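Long-range contact in AT-rich DNA-binding protein (Thermus thermophilus, PDB 2DT5), which probably represses transcription in response to the cellular NADH/NAD(+) redox state, binding DNA as a homodimer: residues 77-88 and 101-112. The protein carries 1 engineered substitution. Sequence-based numbering, arbitrary orientation.
With NAD (nicotinamide-adenine-dinucleotide), chain L.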
ATOM      1  N   LEU B  77       5.495   1.164 -17.968  1.00 32.50           N
ATOM      2  CA  LEU B  77       4.151   0.630 -18.151  1.00 27.06           C
ATOM      3  C   LEU B  77       3.766   0.414 -19.612  1.00 32.79           C
ATOM      4  O   LEU B  77       2.806  -0.305 -19.917  1.00 30.11           O
ATOM      5  CB  LEU B  77       3.155   1.550 -17.455  1.00 30.64           C
ATOM      6  CG  LEU B  77       3.382   1.616 -15.935  1.00 27.75           C
ATOM      7  CD1 LEU B  77       2.568   2.758 -15.315  1.00 24.19           C
ATOM      8  CD2 LEU B  77       2.998   0.285 -15.306  1.00 26.09           C
ATOM      9  N   ASN B  78       4.510   1.017 -20.535  1.00 35.06           N
ATOM     10  CA  ASN B  78       4.190   0.828 -21.944  1.00 34.17           C
ATOM     11  C   ASN B  78       4.840  -0.461 -22.423  1.00 35.89           C
ATOM     12  O   ASN B  78       4.913  -0.738 -23.610  1.00 43.41           O
ATOM     13  CB  ASN B  78       4.646   2.027 -22.774  1.00 34.75           C
ATOM     14  CG  ASN B  78       6.121   2.329 -22.608  1.00 38.63           C
ATOM     15  OD1 ASN B  78       6.719   1.998 -21.587  1.00 31.89           O
ATOM     16  ND2 ASN B  78       6.708   2.988 -23.603  1.00 40.01           N
ATOM     17  N   ARG B  79       5.320  -1.246 -21.472  1.00 35.49           N
ATOM     18  CA  ARG B  79       5.936  -2.532 -21.770  1.00 41.73           C
ATOM     19  C   ARG B  79       4.964  -3.598 -21.253  1.00 43.29           C
ATOM     20  O   ARG B  79       4.056  -3.275 -20.496  1.00 39.56           O
ATOM     21  CB  ARG B  79       7.263  -2.670 -21.022  1.00 45.98           C
ATOM     22  CG  ARG B  79       8.372  -1.756 -21.505  1.00 47.08           C
ATOM     23  CD  ARG B  79       9.473  -1.700 -20.478  1.00 49.95           C
ATOM     24  NE  ARG B  79      10.675  -1.022 -20.967  1.00 59.61           N
ATOM     25  CZ  ARG B  79      11.592  -1.593 -21.745  1.00 60.55           C
ATOM     26  NH1 ARG B  79      11.446  -2.855 -22.129  1.00 60.07           N
ATOM     27  NH2 ARG B  79      12.668  -0.915 -22.119  1.00 58.77           N
ATOM     28  N   LYS B  80       5.129  -4.847 -21.679  1.00 39.62           N
ATOM     29  CA  LYS B  80       4.279  -5.913 -21.173  1.00 41.49           C
ATOM     30  C   LYS B  80       5.200  -6.822 -20.368  1.00 41.10           C
ATOM     31  O   LYS B  80       6.005  -7.551 -20.942  1.00 39.81           O
ATOM     32  CB  LYS B  80       3.622  -6.698 -22.309  1.00 47.18           C
ATOM     33  CG  LYS B  80       2.688  -7.805 -21.808  1.00 52.14           C
ATOM     34  CD  LYS B  80       2.157  -8.685 -22.940  1.00 60.50           C
ATOM     35  CE  LYS B  80       1.226  -7.923 -23.881  1.00 62.05           C
ATOM     36  NZ  LYS B  80       0.008  -7.422 -23.176  1.00 64.94           N
ATOM     37  N   TRP B  81       5.107  -6.757 -19.040  1.00 36.55           N
ATOM     38  CA  TRP B  81       5.952  -7.581 -18.181  1.00 34.33           C
ATOM     39  C   TRP B  81       5.355  -8.953 -17.888  1.00 36.52           C
ATOM     40  O   TRP B  81       4.148  -9.090 -17.698  1.00 34.19           O
ATOM     41  CB  TRP B  81       6.203  -6.892 -16.842  1.00 30.09           C
ATOM     42  CG  TRP B  81       6.908  -5.579 -16.928  1.00 34.97           C
ATOM     43  CD1 TRP B  81       6.337  -4.341 -17.067  1.00 32.68           C
ATOM     44  CD2 TRP B  81       8.321  -5.359 -16.802  1.00 28.72           C
ATOM     45  NE1 TRP B  81       7.314  -3.361 -17.027  1.00 33.14           N
ATOM     46  CE2 TRP B  81       8.537  -3.960 -16.872  1.00 27.94           C
ATOM     47  CE3 TRP B  81       9.428  -6.210 -16.652  1.00 30.84           C
ATOM     48  CZ2 TRP B  81       9.811  -3.394 -16.768  1.00 32.94           C
ATOM     49  CZ3 TRP B  81      10.702  -5.641 -16.553  1.00 35.90           C
ATOM     50  CH2 TRP B  81      10.877  -4.241 -16.619  1.00 31.52           C
ATOM     51  N   GLY B  82       6.207  -9.969 -17.839  1.00 30.09           N
ATOM     52  CA  GLY B  82       5.730 -11.308 -17.534  1.00 31.48           C
ATOM     53  C   GLY B  82       5.847 -11.552 -16.036  1.00 34.30           C
ATOM     54  O   GLY B  82       6.920 -11.355 -15.454  1.00 35.83           O
ATOM     55  N   LEU B  83       4.754 -11.962 -15.397  1.00 33.97           N
ATOM     56  CA  LEU B  83       4.791 -12.214 -13.958  1.00 31.80           C
ATOM     57  C   LEU B  83       4.479 -13.666 -13.614  1.00 36.12           C
ATOM     58  O   LEU B  83       4.006 -14.440 -14.447  1.00 32.48           O
ATOM     59  CB  LEU B  83       3.768 -11.354 -13.163  1.00 35.29           C
ATOM     60  CG  LEU B  83       3.466  -9.891 -13.494  1.00 38.50           C
ATOM     61  CD1 LEU B  83       2.579  -9.305 -12.406  1.00 32.42           C
ATOM     62  CD2 LEU B  83       4.736  -9.086 -13.645  1.00 39.38           C
ATOM     63  N   CYS B  84       4.739 -14.040 -12.393  1.00 31.75           N
ATOM     64  CA  CYS B  84       4.406 -15.360 -11.910  1.00 32.55           C
ATOM     65  C   CYS B  84       4.065 -15.212 -10.446  1.00 30.15           C
ATOM     66  O   CYS B  84       4.428 -14.232  -9.792  1.00 31.97           O
ATOM     67  CB  CYS B  84       5.566 -16.333 -12.103  1.00 28.89           C
ATOM     68  SG  CYS B  84       6.993 -16.033 -11.009  1.00 35.65           S
ATOM     69  N   ILE B  85       3.369 -16.204  -9.919  1.00 32.12           N
ATOM     70  CA  ILE B  85       3.028 -16.200  -8.516  1.00 27.20           C
ATOM     71  C   ILE B  85       3.706 -17.440  -7.960  1.00 33.77           C
ATOM     72  O   ILE B  85       3.594 -18.534  -8.542  1.00 32.39           O
ATOM     73  CB  ILE B  85       1.504 -16.307  -8.306  1.00 25.20           C
ATOM     74  CG1 ILE B  85       0.801 -15.055  -8.867  1.00 34.53           C
ATOM     75  CG2 ILE B  85       1.218 -16.467  -6.831  1.00 23.74           C
ATOM     76  CD1 ILE B  85      -0.734 -15.156  -8.943  1.00 26.85           C
ATOM     77  N   VAL B  86       4.438 -17.274  -6.865  1.00 30.83           N
ATOM     78  CA  VAL B  86       5.093 -18.401  -6.226  1.00 27.82           C
ATOM     79  C   VAL B  86       4.428 -18.571  -4.864  1.00 31.04           C
ATOM     80  O   VAL B  86       4.584 -17.739  -3.981  1.00 25.07           O
ATOM     81  CB  VAL B  86       6.608 -18.151  -6.057  1.00 33.92           C
ATOM     82  CG1 VAL B  86       7.231 -19.245  -5.158  1.00 23.17           C
ATOM     83  CG2 VAL B  86       7.282 -18.154  -7.441  1.00 31.39           C
ATOM     84  N   GLY B  87       3.679 -19.655  -4.704  1.00 28.29           N
ATOM     85  CA  GLY B  87       2.974 -19.881  -3.459  1.00 26.90           C
ATOM     86  C   GLY B  87       1.501 -19.684  -3.777  1.00 29.46           C
ATOM     87  O   GLY B  87       0.936 -18.619  -3.540  1.00 27.44           O
ATOM     88  N   MET B  88       0.893 -20.715  -4.351  1.00 27.83           N
ATOM     89  CA  MET B  88      -0.503 -20.672  -4.732  1.00 28.07           C
ATOM     90  C   MET B  88      -1.458 -21.129  -3.636  1.00 28.24           C
ATOM     91  O   MET B  88      -2.270 -22.028  -3.836  1.00 25.91           O
ATOM     92  CB  MET B  88      -0.719 -21.499  -5.990  1.00 22.34           C
ATOM     93  CG  MET B  88      -0.033 -20.907  -7.227  1.00 24.92           C
ATOM     94  SD  MET B  88      -0.768 -19.344  -7.668  1.00 30.13           S
ATOM     95  CE  MET B  88      -2.329 -19.864  -8.298  1.00 20.70           C
ATOM     96  N   PHE B 101      -4.692  -6.181 -13.031  1.00 31.89           N
ATOM     97  CA  PHE B 101      -3.290  -6.127 -13.436  1.00 34.51           C
ATOM     98  C   PHE B 101      -3.083  -5.213 -14.640  1.00 38.66           C
ATOM     99  O   PHE B 101      -2.057  -4.543 -14.748  1.00 35.74           O
ATOM    100  CB  PHE B 101      -2.752  -7.525 -13.767  1.00 31.10           C
ATOM    101  CG  PHE B 101      -2.405  -8.350 -12.546  1.00 36.77           C
ATOM    102  CD1 PHE B 101      -3.295  -9.295 -12.048  1.00 31.54           C
ATOM    103  CD2 PHE B 101      -1.188  -8.174 -11.898  1.00 29.40           C
ATOM    104  CE1 PHE B 101      -2.983 -10.061 -10.920  1.00 32.05           C
ATOM    105  CE2 PHE B 101      -0.864  -8.932 -10.767  1.00 34.05           C
ATOM    106  CZ  PHE B 101      -1.768  -9.882 -10.277  1.00 27.81           C
ATOM    107  N   GLY B 102      -4.054  -5.183 -15.546  1.00 39.04           N
ATOM    108  CA  GLY B 102      -3.920  -4.339 -16.722  1.00 39.70           C
ATOM    109  C   GLY B 102      -3.025  -4.946 -17.794  1.00 40.40           C
ATOM    110  O   GLY B 102      -2.539  -6.074 -17.657  1.00 38.16           O
ATOM    111  N   GLU B 103      -2.803  -4.191 -18.865  1.00 38.61           N
ATOM    112  CA  GLU B 103      -1.977  -4.655 -19.973  1.00 44.57           C
ATOM    113  C   GLU B 103      -0.489  -4.709 -19.681  1.00 33.14           C
ATOM    114  O   GLU B 103       0.227  -5.492 -20.287  1.00 35.83           O
ATOM    115  CB  GLU B 103      -2.199  -3.781 -21.213  1.00 45.13           C
ATOM    116  CG  GLU B 103      -3.528  -4.016 -21.891  1.00 65.93           C
ATOM    117  CD  GLU B 103      -3.493  -3.693 -23.378  1.00 74.57           C
ATOM    118  OE1 GLU B 103      -4.573  -3.745 -24.010  1.00 80.61           O
ATOM    119  OE2 GLU B 103      -2.394  -3.397 -23.913  1.00 74.35           O
ATOM    120  N   SER B 104      -0.028  -3.883 -18.756  1.00 35.32           N
ATOM    121  CA  SER B 104       1.394  -3.832 -18.413  1.00 34.24           C
ATOM    122  C   SER B 104       1.956  -5.074 -17.729  1.00 34.63           C
ATOM    123  O   SER B 104       3.144  -5.376 -17.865  1.00 33.35           O
ATOM    124  CB  SER B 104       1.661  -2.632 -17.520  1.00 27.09           C
ATOM    125  OG  SER B 104       1.151  -1.450 -18.099  1.00 31.76           O
ATOM    126  N   PHE B 105       1.109  -5.789 -16.994  1.00 32.83           N
ATOM    127  CA  PHE B 105       1.546  -6.970 -16.250  1.00 30.65           C
ATOM    128  C   PHE B 105       0.736  -8.194 -16.619  1.00 34.12           C
ATOM    129  O   PHE B 105      -0.476  -8.224 -16.429  1.00 32.09           O
ATOM    130  CB  PHE B 105       1.417  -6.692 -14.759  1.00 26.10           C
ATOM    131  CG  PHE B 105       2.084  -5.425 -14.336  1.00 28.88           C
ATOM    132  CD1 PHE B 105       1.332  -4.310 -14.001  1.00 22.67           C
ATOM    133  CD2 PHE B 105       3.470  -5.330 -14.317  1.00 27.57           C
ATOM    134  CE1 PHE B 105       1.939  -3.122 -13.654  1.00 24.24           C
ATOM    135  CE2 PHE B 105       4.097  -4.134 -13.965  1.00 29.36           C
ATOM    136  CZ  PHE B 105       3.334  -3.030 -13.635  1.00 25.51           C
ATOM    137  N   GLU B 106       1.412  -9.216 -17.126  1.00 29.28           N
ATOM    138  CA  GLU B 106       0.726 -10.419 -17.555  1.00 34.73           C
ATOM    139  C   GLU B 106       1.267 -11.640 -16.827  1.00 37.65           C
ATOM    140  O   GLU B 106       2.457 -11.932 -16.916  1.00 32.58           O
ATOM    141  CB  GLU B 106       0.924 -10.580 -19.063  1.00 37.14           C
ATOM    142  CG  GLU B 106       0.107 -11.669 -19.693  1.00 42.47           C
ATOM    143  CD  GLU B 106       0.607 -12.025 -21.085  1.00 46.31           C
ATOM    144  OE1 GLU B 106      -0.147 -12.675 -21.841  1.00 46.65           O
ATOM    145  OE2 GLU B 106       1.761 -11.666 -21.417  1.00 44.93           O
ATOM    146  N   LEU B 107       0.385 -12.344 -16.118  1.00 32.90           N
ATOM    147  CA  LEU B 107       0.743 -13.540 -15.356  1.00 32.21           C
ATOM    148  C   LEU B 107       1.048 -14.699 -16.306  1.00 38.89           C
ATOM    149  O   LEU B 107       0.208 -15.055 -17.143  1.00 35.12           O
ATOM    150  CB  LEU B 107      -0.416 -13.920 -14.432  1.00 28.97           C
ATOM    151  CG  LEU B 107      -0.689 -12.973 -13.252  1.00 29.56           C
ATOM    152  CD1 LEU B 107      -2.086 -13.202 -12.725  1.00 29.75           C
ATOM    153  CD2 LEU B 107       0.330 -13.204 -12.152  1.00 36.00           C
ATOM    154  N   ARG B 108       2.233 -15.298 -16.174  1.00 28.77           N
ATOM    155  CA  ARG B 108       2.607 -16.393 -17.072  1.00 33.44           C
ATOM    156  C   ARG B 108       3.080 -17.646 -16.374  1.00 29.73           C
ATOM    157  O   ARG B 108       3.624 -18.541 -17.014  1.00 37.57           O
ATOM    158  CB  ARG B 108       3.703 -15.938 -18.041  1.00 32.22           C
ATOM    159  CG  ARG B 108       3.291 -14.780 -18.930  1.00 34.04           C
ATOM    160  CD  ARG B 108       4.476 -14.204 -19.722  1.00 31.37           C
ATOM    161  NE  ARG B 108       4.077 -12.980 -20.412  1.00 38.27           N
ATOM    162  CZ  ARG B 108       4.908 -12.130 -21.011  1.00 42.48           C
ATOM    163  NH1 ARG B 108       6.217 -12.353 -21.025  1.00 36.88           N
ATOM    164  NH2 ARG B 108       4.424 -11.040 -21.583  1.00 41.55           N
ATOM    165  N   GLY B 109       2.885 -17.715 -15.064  1.00 30.49           N
ATOM    166  CA  GLY B 109       3.322 -18.885 -14.326  1.00 29.64           C
ATOM    167  C   GLY B 109       2.786 -18.894 -12.914  1.00 28.67           C
ATOM    168  O   GLY B 109       2.647 -17.850 -12.288  1.00 31.18           O
ATOM    169  N   PHE B 110       2.476 -20.086 -12.425  1.00 28.81           N
ATOM    170  CA  PHE B 110       1.926 -20.273 -11.092  1.00 31.76           C
ATOM    171  C   PHE B 110       2.638 -21.475 -10.483  1.00 31.73           C
ATOM    172  O   PHE B 110       2.610 -22.563 -11.043  1.00 38.70           O
ATOM    173  CB  PHE B 110       0.414 -20.492 -11.209  1.00 27.59           C
ATOM    174  CG  PHE B 110      -0.265 -19.490 -12.112  1.00 25.44           C
ATOM    175  CD1 PHE B 110      -0.419 -19.755 -13.465  1.00 27.55           C
ATOM    176  CD2 PHE B 110      -0.715 -18.261 -11.612  1.00 21.22           C
ATOM    177  CE1 PHE B 110      -1.011 -18.823 -14.314  1.00 32.14           C
ATOM    178  CE2 PHE B 110      -1.309 -17.312 -12.454  1.00 25.54           C
ATOM    179  CZ  PHE B 110      -1.458 -17.593 -13.808  1.00 32.83           C
ATOM    180  N   PHE B 111       3.288 -21.273  -9.339  1.00 34.00           N
ATOM    181  CA  PHE B 111       4.064 -22.333  -8.719  1.00 30.67           C
ATOM    182  C   PHE B 111       3.803 -22.562  -7.238  1.00 35.14           C
ATOM    183  O   PHE B 111       3.497 -21.635  -6.483  1.00 32.27           O
ATOM    184  CB  PHE B 111       5.565 -22.051  -8.914  1.00 32.50           C
ATOM    185  CG  PHE B 111       5.938 -21.646 -10.319  1.00 35.56           C
ATOM    186  CD1 PHE B 111       5.875 -20.309 -10.718  1.00 35.01           C
ATOM    187  CD2 PHE B 111       6.363 -22.601 -11.248  1.00 39.44           C
ATOM    188  CE1 PHE B 111       6.232 -19.932 -12.024  1.00 36.61           C
ATOM    189  CE2 PHE B 111       6.720 -22.235 -12.554  1.00 36.33           C
ATOM    190  CZ  PHE B 111       6.657 -20.902 -12.942  1.00 39.26           C
ATOM    191  N   ASP B 112       3.949 -23.819  -6.830  1.00 37.90           N
ATOM    192  CA  ASP B 112       3.758 -24.222  -5.442  1.00 37.13           C
ATOM    193  C   ASP B 112       4.586 -25.500  -5.278  1.00 39.04           C
ATOM    194  O   ASP B 112       5.203 -25.954  -6.238  1.00 34.60           O
ATOM    195  CB  ASP B 112       2.271 -24.485  -5.199  1.00 31.19           C
ATOM    196  CG  ASP B 112       1.889 -24.358  -3.743  1.00 39.20           C
ATOM    197  OD1 ASP B 112       2.179 -25.298  -2.968  1.00 38.18           O
ATOM    198  OD2 ASP B 112       1.302 -23.315  -3.364  1.00 34.29           O
TER
HETATM  199  PA  NAD L 302      -1.173 -20.349   2.705  1.00 32.75           P
HETATM  200  O1A NAD L 302      -2.637 -20.415   2.405  1.00 31.61           O
HETATM  201  O2A NAD L 302      -0.603 -21.203   3.795  1.00 36.83           O
HETATM  202  O5B NAD L 302      -0.468 -20.633   1.343  1.00 26.24           O
HETATM  203  C5B NAD L 302       0.974 -20.679   1.197  1.00 29.88           C
HETATM  204  C4B NAD L 302       1.244 -21.516  -0.028  1.00 29.10           C
HETATM  205  O4B NAD L 302       2.705 -21.505  -0.149  1.00 34.36           O
HETATM  206  C3B NAD L 302       0.892 -23.052   0.073  1.00 34.27           C
HETATM  207  O3B NAD L 302       0.024 -23.422  -1.043  1.00 26.39           O
HETATM  208  C2B NAD L 302       2.233 -23.781   0.026  1.00 33.57           C
HETATM  209  O2B NAD L 302       2.252 -25.047  -0.516  1.00 34.61           O
HETATM  210  C1B NAD L 302       3.059 -22.739  -0.723  1.00 35.22           C
HETATM  211  N9A NAD L 302       4.477 -22.859  -0.514  1.00 35.39           N
HETATM  212  C8A NAD L 302       5.274 -23.094   0.615  1.00 30.48           C
HETATM  213  N7A NAD L 302       6.566 -23.116   0.341  1.00 31.22           N
HETATM  214  C5A NAD L 302       6.700 -22.902  -0.984  1.00 35.11           C
HETATM  215  C6A NAD L 302       7.864 -22.812  -1.878  1.00 44.14           C
HETATM  216  N6A NAD L 302       9.099 -22.949  -1.449  1.00 44.72           N
HETATM  217  N1A NAD L 302       7.556 -22.569  -3.220  1.00 40.14           N
HETATM  218  C2A NAD L 302       6.313 -22.420  -3.726  1.00 38.09           C
HETATM  219  N3A NAD L 302       5.174 -22.499  -2.913  1.00 36.20           N
HETATM  220  C4A NAD L 302       5.413 -22.746  -1.552  1.00 32.86           C
HETATM  221  O3  NAD L 302      -0.777 -18.834   3.045  1.00 31.69           O
HETATM  222  PN  NAD L 302      -1.552 -17.408   2.753  1.00 29.21           P
HETATM  223  O1N NAD L 302      -2.535 -17.165   3.825  1.00 29.94           O
HETATM  224  O2N NAD L 302      -2.012 -17.476   1.334  1.00 27.42           O
HETATM  225  O5D NAD L 302      -0.326 -16.377   2.965  1.00 30.93           O
HETATM  226  C5D NAD L 302       0.804 -16.377   2.043  1.00 25.21           C
HETATM  227  C4D NAD L 302       1.778 -15.341   2.462  1.00 29.45           C
HETATM  228  O4D NAD L 302       1.108 -13.993   2.409  1.00 28.36           O
HETATM  229  C3D NAD L 302       2.280 -15.465   3.962  1.00 27.44           C
HETATM  230  O3D NAD L 302       3.680 -15.119   4.048  1.00 34.58           O
HETATM  231  C2D NAD L 302       1.430 -14.428   4.673  1.00 24.07           C
HETATM  232  O2D NAD L 302       1.911 -14.040   5.916  1.00 30.78           O
HETATM  233  C1D NAD L 302       1.415 -13.283   3.599  1.00 29.64           C
HETATM  234  N1N NAD L 302       0.420 -12.238   3.955  1.00 31.73           N
HETATM  235  C2N NAD L 302       0.762 -10.921   3.541  1.00 32.70           C
HETATM  236  C3N NAD L 302      -0.123  -9.939   3.457  1.00 28.93           C
HETATM  237  C7N NAD L 302       0.322  -8.565   3.058  1.00 32.65           C
HETATM  238  O7N NAD L 302      -0.476  -7.618   3.230  1.00 29.94           O
HETATM  239  N7N NAD L 302       1.569  -8.398   2.581  1.00 27.50           N
HETATM  240  C4N NAD L 302      -1.595 -10.175   3.782  1.00 31.92           C
HETATM  241  C5N NAD L 302      -1.945 -11.608   3.423  1.00 33.45           C
HETATM  242  C6N NAD L 302      -1.011 -12.582   3.849  1.00 29.77           C
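Trp81 N donates to Ser104 O and Trp81 O accepts from Glu106 N, opening the parallel pairing of strands 81-86 and 105-112, the first beta-alpha-beta unit of the Rossmann fold, with helix 90-96 as its crossover. After a one-residue slip in register at Arg108-Gly109 the pairing resumes and ends with Gly87 N, 2.7 Å from Phe111 O. Arg108 reaches back along the first strand. Arg108 CB lies 3.9 Å from Leu83 O; beyond it the chain is extended from CG to NE, bringing CD within 3.8 Å of Gly82 CA, which then sits over one face of the guanidinium. Arg108 NE and NH2 both donate to Glu106 OE2, NH2 at 2.7 Å in a salt bridge, while NH1 hydrogen-bonds Arg140 O and NH2 also meets Lys80 CD. A leucine in place of Arg108 would probably leave the Glu106 carboxylate without its charged mate and uncover Gly82. On the other face of the sheet, Leu83 CD1 touches both Phe105 CB and Phe101 CE2, and the Phe101 ring meets Phe189 of the second subunit. Asp112 closes the strand at the dinucleotide: CG anti to the backbone N (chi1 -157°) directs the carboxylate to the adenosine ribose, where Asp112 OD2 accepts from NAD O3B at 2.7 Å and, weakly, from Met88 N at 2.8 Å.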